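Local coordinates for centrosomal protein 120 (Oreochromis niloticus, PDB 6EWH) that is a centrosomal protein linked to centrioles, basal bodies and the building of cilia, represented here by its second C2 domain, at residues A[27-33]-A[90-96]; A[32-36]-A[64-68]. The protein carries 1 engineered substitution. All coordinates share one frame; numbering follows the deposited sequence.

How the interactions relate
The two contacts illustrate how a beta sandwich is built in two directions from one strand. Both start from strand 29-41 and share V32 and L33, and their centres lie about 12 Å apart. Interaction 1 works within a sheet, zipping the beginning of that strand to the end of strand 87-95; interaction 2 follows a few residues later and faces across the interior to strand 60-66 of the other sheet. Along the chain, 64-68 falls between the two strands of interaction 1. The contacts also touch directly, I93 CD1 meeting L67 CD1 at 3.7 Å, so the in-sheet pairing and the packing between the sheets meet in one continuous core.

Interaction 1: A[27-33]-A[90-96]; sequences CTDMFVL and SVRIRSS
An antiparallel strand pair of the C2 domain's mixed sheet, ending in a classic beta bulge, joins 27-33 to 90-96. Six backbone hydrogen bonds hold D29 to S95, F31 to I93 and L33 to V91, two per pair; F31 N to I93 O is the shortest, at 2.7 Å. At the bulge two residues of one strand, T28 and D29, lie across from the single S95, and D29 N donates to S95 O at 2.8 Å.

The side chains alternate between the two faces of the sheet. On the face with F31, L33 and I93, L33 CB lies 3.9 Å from I93 CD1. The F31 ring turns its edge to the chain opposite, CE1 standing 3.6 Å from S95 O, near the ring plane. L100 of helix 97-105 packs on F31, I93 and S95, and S96 caps that helix through OG to I99 N.

The other face carries M30, R92 and R94. M30 bends at chi2 and chi3 (-52° and -53°), which curls its thioether back between the arginines: SD rests 3.6 Å from R94 CB, while CE sits over one face of the R92 guanidinium, off-centre. R92 pairs through NE with E181 in a salt bridge, and R94 NH1 makes hydrogen bonds to Q20 OE1 and A24 O. R94, extended from CG to NE, runs on past M30 and lays one face of its guanidinium against T28, whose CA stands 3.7 Å above the centre of the group while CB and CG2 each approach R94 NH2 to 3.5 Å.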
loop_
_atom_site.group_PDB
_atom_site.type_symbol
_atom_site.label_atom_id
_atom_site.label_comp_id
_atom_site.label_asym_id
_atom_site.label_seq_id
_atom_site.Cartn_x
_atom_site.Cartn_y
_atom_site.Cartn_z
ATOM N N CYS A 27 -13.610 11.754 19.631
ATOM C CA CYS A 27 -12.676 10.827 18.993
ATOM C C CYS A 27 -11.283 11.437 19.140
ATOM O O CYS A 27 -10.821 12.194 18.281
ATOM C CB CYS A 27 -13.089 10.630 17.535
ATOM S SG CYS A 27 -14.773 9.964 17.325
ATOM N N THR A 28 -10.613 11.095 20.244
ATOM C CA THR A 28 -9.430 11.815 20.702
ATOM C C THR A 28 -8.188 10.942 20.870
ATOM O O THR A 28 -7.175 11.428 21.386
ATOM C CB THR A 28 -9.733 12.490 22.039
ATOM O OG1 THR A 28 -9.884 11.478 23.041
ATOM C CG2 THR A 28 -11.028 13.289 21.943
ATOM N N ASP A 29 -8.234 9.672 20.481
ATOM C CA ASP A 29 -7.087 8.789 20.637
ATOM C C ASP A 29 -6.234 8.787 19.373
ATOM O O ASP A 29 -6.729 8.995 18.267
ATOM C CB ASP A 29 -7.551 7.366 20.939
ATOM C CG ASP A 29 -8.340 7.270 22.235
ATOM O OD1 ASP A 29 -8.174 8.158 23.100
ATOM O OD2 ASP A 29 -9.120 6.310 22.389
ATOM N N MET A 30 -4.937 8.565 19.548
ATOM C CA MET A 30 -4.007 8.552 18.423
ATOM C C MET A 30 -3.769 7.142 17.912
ATOM O O MET A 30 -3.572 6.208 18.695
ATOM C CB MET A 30 -2.673 9.167 18.841
ATOM C CG MET A 30 -2.779 10.645 19.188
ATOM S SD MET A 30 -3.578 11.656 17.920
ATOM C CE MET A 30 -2.613 11.232 16.473
ATOM N N PHE A 31 -3.779 7.008 16.584
ATOM C CA PHE A 31 -3.533 5.756 15.884
ATOM C C PHE A 31 -2.516 5.980 14.776
ATOM O O PHE A 31 -2.333 7.100 14.293
ATOM C CB PHE A 31 -4.834 5.238 15.237
ATOM C CG PHE A 31 -5.920 4.934 16.233
ATOM C CD1 PHE A 31 -6.769 5.941 16.692
ATOM C CD2 PHE A 31 -6.086 3.651 16.730
ATOM C CE1 PHE A 31 -7.776 5.655 17.618
ATOM C CE2 PHE A 31 -7.077 3.371 17.664
ATOM C CZ PHE A 31 -7.918 4.367 18.096
ATOM N N VAL A 32 -1.874 4.894 14.351
ATOM C CA VAL A 32 -0.950 4.912 13.220
ATOM C C VAL A 32 -1.426 3.880 12.201
ATOM O O VAL A 32 -1.653 2.715 12.550
ATOM C CB VAL A 32 0.501 4.626 13.653
ATOM C CG1 VAL A 32 1.432 4.681 12.444
ATOM C CG2 VAL A 32 0.935 5.634 14.707
ATOM N N LEU A 33 -1.586 4.315 10.956
ATOM C CA LEU A 33 -1.917 3.441 9.835
ATOM C C LEU A 33 -0.704 3.412 8.911
ATOM O O LEU A 33 -0.227 4.470 8.482
ATOM C CB LEU A 33 -3.128 4.004 9.106
ATOM C CG LEU A 33 -3.525 3.255 7.837
ATOM C CD1 LEU A 33 -3.990 1.827 8.156
ATOM C CD2 LEU A 33 -4.652 4.017 7.140
ATOM N N SER A 90 3.707 5.853 6.935
ATOM C CA SER A 90 2.717 5.847 8.010
ATOM C C SER A 90 2.048 7.209 8.111
ATOM O O SER A 90 2.697 8.231 7.902
ATOM C CB SER A 90 3.397 5.590 9.367
ATOM O OG SER A 90 4.170 4.399 9.372
ATOM N N VAL A 91 0.768 7.214 8.479
ATOM C CA VAL A 91 0.045 8.437 8.808
ATOM C C VAL A 91 -0.504 8.318 10.219
ATOM O O VAL A 91 -0.840 7.230 10.694
ATOM C CB VAL A 91 -1.089 8.741 7.802
ATOM C CG1 VAL A 91 -0.502 9.079 6.435
ATOM C CG2 VAL A 91 -2.071 7.558 7.706
ATOM N N ARG A 92 -0.608 9.459 10.891
ATOM C CA ARG A 92 -1.190 9.512 12.220
ATOM C C ARG A 92 -2.656 9.911 12.123
ATOM O O ARG A 92 -3.022 10.806 11.354
ATOM C CB ARG A 92 -0.445 10.518 13.102
ATOM C CG ARG A 92 0.991 10.125 13.384
ATOM C CD ARG A 92 1.699 11.239 14.175
ATOM N NE ARG A 92 1.294 11.233 15.579
ATOM C CZ ARG A 92 1.176 12.320 16.332
ATOM N NH1 ARG A 92 1.398 13.518 15.812
ATOM N NH2 ARG A 92 0.823 12.201 17.604
ATOM N N ILE A 93 -3.492 9.242 12.914
ATOM C CA ILE A 93 -4.933 9.458 12.886
ATOM C C ILE A 93 -5.407 9.697 14.314
ATOM O O ILE A 93 -5.067 8.931 15.225
ATOM C CB ILE A 93 -5.670 8.260 12.256
ATOM C CG1 ILE A 93 -5.236 8.056 10.809
ATOM C CG2 ILE A 93 -7.182 8.470 12.310
ATOM C CD1 ILE A 93 -5.646 6.720 10.231
ATOM N N ARG A 94 -6.170 10.765 14.513
ATOM C CA ARG A 94 -6.822 11.021 15.789
ATOM C C ARG A 94 -8.290 10.641 15.623
ATOM O O ARG A 94 -8.978 11.186 14.755
ATOM C CB ARG A 94 -6.656 12.490 16.179
ATOM C CG ARG A 94 -7.125 12.850 17.596
ATOM C CD ARG A 94 -6.764 14.298 17.898
ATOM N NE ARG A 94 -7.149 14.714 19.245
ATOM C CZ ARG A 94 -8.359 15.163 19.575
ATOM N NH1 ARG A 94 -9.319 15.255 18.663
ATOM N NH2 ARG A 94 -8.606 15.524 20.830
ATOM N N SER A 95 -8.749 9.671 16.404
ATOM C CA SER A 95 -10.089 9.117 16.199
ATOM C C SER A 95 -10.485 8.332 17.442
ATOM O O SER A 95 -9.877 8.470 18.507
ATOM C CB SER A 95 -10.113 8.231 14.943
ATOM O OG SER A 95 -11.441 7.894 14.554
ATOM N N SER A 96 -11.532 7.519 17.319
ATOM C CA SER A 96 -11.812 6.488 18.302
ATOM C C SER A 96 -11.748 5.135 17.615
ATOM O O SER A 96 -11.887 5.033 16.391
ATOM C CB SER A 96 -13.187 6.681 18.959
ATOM O OG SER A 96 -14.227 6.252 18.094
#

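Interaction 2: A[32-36]-A[64-68]; sequences VLSVT and YSLLG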
loop_
_atom_site.group_PDB
_atom_site.type_symbol
_atom_site.label_atom_id
_atom_site.label_comp_id
_atom_site.label_asym_id
_atom_site.label_seq_id
_atom_site.Cartn_x
_atom_site.Cartn_y
_atom_site.Cartn_z
ATOM N N VAL A 32 -1.874 4.894 14.351
ATOM C CA VAL A 32 -0.950 4.912 13.220
ATOM C C VAL A 32 -1.426 3.880 12.201
ATOM O O VAL A 32 -1.653 2.715 12.550
ATOM C CB VAL A 32 0.501 4.626 13.653
ATOM C CG1 VAL A 32 1.432 4.681 12.444
ATOM C CG2 VAL A 32 0.935 5.634 14.707
ATOM N N LEU A 33 -1.586 4.315 10.956
ATOM C CA LEU A 33 -1.917 3.441 9.835
ATOM C C LEU A 33 -0.704 3.412 8.911
ATOM O O LEU A 33 -0.227 4.470 8.482
ATOM C CB LEU A 33 -3.128 4.004 9.106
ATOM C CG LEU A 33 -3.525 3.255 7.837
ATOM C CD1 LEU A 33 -3.990 1.827 8.156
ATOM C CD2 LEU A 33 -4.652 4.017 7.140
ATOM N N SER A 34 -0.191 2.215 8.614
ATOM C CA SER A 34 1.061 2.110 7.882
ATOM C C SER A 34 0.956 1.100 6.752
ATOM O O SER A 34 0.193 0.127 6.811
ATOM C CB SER A 34 2.239 1.711 8.781
ATOM O OG SER A 34 2.040 0.431 9.333
ATOM N N VAL A 35 1.740 1.362 5.710
ATOM C CA VAL A 35 1.853 0.489 4.542
ATOM C C VAL A 35 3.333 0.198 4.345
ATOM O O VAL A 35 4.149 1.127 4.294
ATOM C CB VAL A 35 1.297 1.172 3.286
ATOM C CG1 VAL A 35 1.464 0.250 2.061
ATOM C CG2 VAL A 35 -0.161 1.538 3.479
ATOM N N THR A 36 3.683 -1.080 4.230
ATOM C CA THR A 36 5.068 -1.485 4.006
ATOM C C THR A 36 5.132 -2.289 2.718
ATOM O O THR A 36 4.404 -3.278 2.557
ATOM C CB THR A 36 5.605 -2.330 5.161
ATOM O OG1 THR A 36 5.498 -1.607 6.381
ATOM C CG2 THR A 36 7.077 -2.703 4.898
ATOM N N TYR A 64 1.451 5.093 -4.142
ATOM C CA TYR A 64 0.077 4.908 -3.709
ATOM C C TYR A 64 -0.394 6.145 -2.974
ATOM O O TYR A 64 0.407 6.953 -2.498
ATOM C CB TYR A 64 -0.108 3.663 -2.841
ATOM C CG TYR A 64 0.824 3.566 -1.660
ATOM C CD1 TYR A 64 2.063 2.960 -1.795
ATOM C CD2 TYR A 64 0.450 4.042 -0.406
ATOM C CE1 TYR A 64 2.928 2.852 -0.703
ATOM C CE2 TYR A 64 1.287 3.925 0.673
ATOM C CZ TYR A 64 2.520 3.336 0.530
ATOM O OH TYR A 64 3.369 3.231 1.605
ATOM N N SER A 65 -1.715 6.282 -2.900
ATOM C CA SER A 65 -2.360 7.341 -2.146
ATOM C C SER A 65 -2.884 6.744 -0.846
ATOM O O SER A 65 -3.706 5.824 -0.874
ATOM C CB SER A 65 -3.513 7.913 -2.969
ATOM O OG SER A 65 -4.145 8.963 -2.271
ATOM N N LEU A 66 -2.402 7.256 0.287
ATOM C CA LEU A 66 -2.818 6.778 1.602
ATOM C C LEU A 66 -3.572 7.913 2.282
ATOM O O LEU A 66 -2.970 8.922 2.660
ATOM C CB LEU A 66 -1.612 6.330 2.431
ATOM C CG LEU A 66 -1.921 5.797 3.841
ATOM C CD1 LEU A 66 -2.774 4.549 3.800
ATOM C CD2 LEU A 66 -0.638 5.518 4.585
ATOM N N LEU A 67 -4.886 7.748 2.404
ATOM C CA LEU A 67 -5.777 8.780 2.939
ATOM C C LEU A 67 -5.510 10.151 2.311
ATOM O O LEU A 67 -5.393 11.170 2.995
ATOM C CB LEU A 67 -5.735 8.837 4.467
ATOM C CG LEU A 67 -6.129 7.556 5.202
ATOM C CD1 LEU A 67 -6.207 7.810 6.700
ATOM C CD2 LEU A 67 -7.430 6.990 4.681
ATOM N N GLY A 68 -5.386 10.169 0.986
ATOM C CA GLY A 68 -5.169 11.417 0.283
ATOM C C GLY A 68 -3.742 11.922 0.260
ATOM O O GLY A 68 -3.495 13.021 -0.251
HETATM O O HOH W 1 5.738 2.128 1.378
#
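Y64 and V35 reach toward each other from opposite sheets into the core between them, the valine lying obliquely at the phenol end. Y64 OH comes within 3.4 Å of V35 CB, and V35 CG1 lies 3.6 Å from Y64 CZ, so the phenol end is pressed against the branch of the valine. The hydroxyl also has a polar partner beside this apolar contact: a water near the ring plane is hydrogen-bonded to Y64 OH at 2.6 Å and makes a weak, long bond to V35 O. A phenylalanine here would probably keep much of the ring packing but leave that water without its short bond, breaking the bridge between the two strands.

Two residues on, L66 again points inward. Its CD1 branch reaches between L33 and V35, lying 3.9 Å from L33 CD2 and 4.0 Å from V35 CG2. L66 and V35 lie alongside each other, pointing opposite ways, whereas L66 meets L33 at a slant. V35 CG1 is anti to its own backbone N (chi1 178°), a rotation that puts CG1 against the phenol and lets CG2 touch both L66 CD1 and the CE2 side of the ring.

L67, just past the end of the strand, adds the last touch, its CD1 standing 4.1 Å from L33 CD2; that same side chain also packs on I93. I71 lies against Y64 and L66, and V174 and V176 against V35. The segment axes run nearly antiparallel (168°) and 9.6 Å apart at their closest, bridged by interlocking side chains: the face-to-face packing of two sheets in the beta sandwich of a C2 domain.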